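Local coordinates for protein precorrin-8x Methyl Mutase (PDB 1V9C) that probably catalyses the methyl rearrangement of precorrin-8X as an isomerase of the adenosylcobalamin biosynthesis pathway, at residues Leu155-Pro160 with Ala195-Leu200. Residues are numbered along the deposited sequence; the frame is centred on the assembly and turned at random.
With SO4 (sulfate ion), chain E.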
loop_
_atom_site.group_PDB
_atom_site.type_symbol
_atom_site.label_atom_id
_atom_site.label_comp_id
_atom_site.label_asym_id
_atom_site.label_seq_id
_atom_site.Cartn_x
_atom_site.Cartn_y
_atom_site.Cartn_z
ATOM N N LEU B 155 11.856 -6.159 16.691
ATOM C CA LEU B 155 12.157 -5.071 15.754
ATOM C C LEU B 155 10.930 -4.231 15.440
ATOM O O LEU B 155 9.820 -4.745 15.375
ATOM C CB LEU B 155 12.725 -5.637 14.445
ATOM C CG LEU B 155 12.813 -4.673 13.246
ATOM C CD1 LEU B 155 13.841 -3.548 13.495
ATOM C CD2 LEU B 155 13.201 -5.479 12.017
ATOM N N VAL B 156 11.138 -2.939 15.221
ATOM C CA VAL B 156 10.031 -2.041 14.917
ATOM C C VAL B 156 10.259 -1.243 13.635
ATOM O O VAL B 156 11.235 -0.509 13.510
ATOM C CB VAL B 156 9.783 -1.034 16.076
ATOM C CG1 VAL B 156 8.651 -0.075 15.706
ATOM C CG2 VAL B 156 9.439 -1.781 17.342
ATOM N N LEU B 157 9.344 -1.398 12.685
ATOM C CA LEU B 157 9.419 -0.681 11.420
ATOM C C LEU B 157 8.513 0.552 11.556
ATOM O O LEU B 157 7.285 0.454 11.500
ATOM C CB LEU B 157 8.940 -1.586 10.278
ATOM C CG LEU B 157 9.677 -2.913 10.079
ATOM C CD1 LEU B 157 9.048 -3.678 8.933
ATOM C CD2 LEU B 157 11.143 -2.657 9.805
ATOM N N GLY B 158 9.128 1.711 11.765
ATOM C CA GLY B 158 8.351 2.922 11.934
ATOM C C GLY B 158 8.243 3.690 10.638
ATOM O O GLY B 158 9.071 4.561 10.351
ATOM N N MET B 159 7.222 3.359 9.853
ATOM C CA MET B 159 7.003 4.000 8.568
ATOM C C MET B 159 5.601 4.571 8.358
ATOM O O MET B 159 4.969 4.325 7.325
ATOM C CB MET B 159 7.342 3.010 7.458
ATOM C CG MET B 159 8.722 2.385 7.622
ATOM S SD MET B 159 9.055 0.995 6.460
ATOM C CE MET B 159 10.609 0.473 7.025
ATOM N N PRO B 160 5.073 5.320 9.344
ATOM C CA PRO B 160 3.733 5.895 9.156
ATOM C C PRO B 160 3.882 6.995 8.081
ATOM O O PRO B 160 4.959 7.575 7.927
ATOM C CB PRO B 160 3.407 6.518 10.519
ATOM C CG PRO B 160 4.387 5.915 11.469
ATOM C CD PRO B 160 5.630 5.704 10.648
ATOM N N ALA B 195 7.150 -4.211 1.762
ATOM C CA ALA B 195 8.395 -4.390 1.002
ATOM C C ALA B 195 9.594 -4.682 1.901
ATOM O O ALA B 195 10.423 -5.539 1.586
ATOM C CB ALA B 195 8.665 -3.150 0.137
ATOM N N ALA B 196 9.687 -3.955 3.010
ATOM C CA ALA B 196 10.768 -4.147 3.972
ATOM C C ALA B 196 10.665 -5.548 4.611
ATOM O O ALA B 196 11.671 -6.234 4.788
ATOM C CB ALA B 196 10.706 -3.056 5.063
ATOM N N LEU B 197 9.450 -5.969 4.960
ATOM C CA LEU B 197 9.266 -7.300 5.540
ATOM C C LEU B 197 9.626 -8.355 4.491
ATOM O O LEU B 197 10.366 -9.282 4.784
ATOM C CB LEU B 197 7.818 -7.493 6.026
ATOM C CG LEU B 197 7.508 -6.721 7.320
ATOM C CD1 LEU B 197 6.020 -6.657 7.630
ATOM C CD2 LEU B 197 8.248 -7.422 8.446
ATOM N N HIS B 198 9.121 -8.215 3.263
ATOM C CA HIS B 198 9.468 -9.191 2.245
ATOM C C HIS B 198 10.980 -9.260 2.070
ATOM O O HIS B 198 11.538 -10.335 1.897
ATOM C CB HIS B 198 8.776 -8.861 0.926
ATOM C CG HIS B 198 7.338 -9.283 0.886
ATOM N ND1 HIS B 198 6.394 -8.655 0.103
ATOM C CD2 HIS B 198 6.683 -10.271 1.541
ATOM C CE1 HIS B 198 5.220 -9.229 0.279
ATOM N NE2 HIS B 198 5.366 -10.212 1.150
ATOM N N ALA B 199 11.650 -8.117 2.158
ATOM C CA ALA B 199 13.098 -8.104 2.007
ATOM C C ALA B 199 13.742 -8.850 3.163
ATOM O O ALA B 199 14.712 -9.571 2.968
ATOM C CB ALA B 199 13.617 -6.676 1.956
ATOM N N LEU B 200 13.202 -8.680 4.364
ATOM C CA LEU B 200 13.761 -9.355 5.529
ATOM C C LEU B 200 13.607 -10.852 5.417
ATOM O O LEU B 200 14.540 -11.593 5.710
ATOM C CB LEU B 200 13.115 -8.845 6.819
ATOM C CG LEU B 200 13.553 -7.410 7.140
ATOM C CD1 LEU B 200 12.872 -6.898 8.402
ATOM C CD2 LEU B 200 15.060 -7.386 7.272
HETATM S S SO4 E . 7.137 -6.458 -2.756
HETATM O O1 SO4 E . 5.938 -6.448 -1.896
HETATM O O2 SO4 E . 7.399 -7.815 -3.257
HETATM O O3 SO4 E . 8.293 -6.020 -1.964
HETATM O O4 SO4 E . 6.925 -5.544 -3.894
#
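Leu157 and Met159 meet Ala196 and Leu197 in the core of a doubly wound alpha/beta fold, where helix 190-205 lies against one face of the mixed sheet. Strand 155-158 is an inner strand, hydrogen-bonded through its backbone to strands 130-133 and 180-183. The helix segment runs roughly antiparallel to it, at 146°, the axes 10.8 Å apart. As side chains alternate along a beta-strand, Leu155 and Leu157 point at the helix, and so does Met159 just beyond the strand, while Val156 points to the other side of the sheet.

From CB of Met159, CG lies beside the backbone N and anti to the carbonyl carbon (chi1 -52°), and beyond CG the chain is extended toward the helix. CB and CG stay clear of the helix segment, SD stops 4.6 Å from Ala196 CB, and only the terminal CE closes to 4.0 Å from Ala196 CB. The methyl of Ala196 also faces Leu157 CD1, at 4.3 Å. The Leu157 and Leu197 side chains cross at a slant, with Leu157 CD1 3.8 Å from Leu197 CG and nearly as close to its CD2. At the start of the strand, Leu155 and Leu200 meet tip to tip, Leu155 CD2 3.9 Å from Leu200 CD1, and Leu200 packs further against helix 55-65.

No hydrogen bond joins strand to helix. Turned from the sheet, His198 donates from ND1 to O1 of a sulfate at 3.0 Å, in the ring plane; the ion, probably from the crystallisation liquor, is also hydrogen-bonded to Arg35 NH2, and His198 NE2 to Asn81 N.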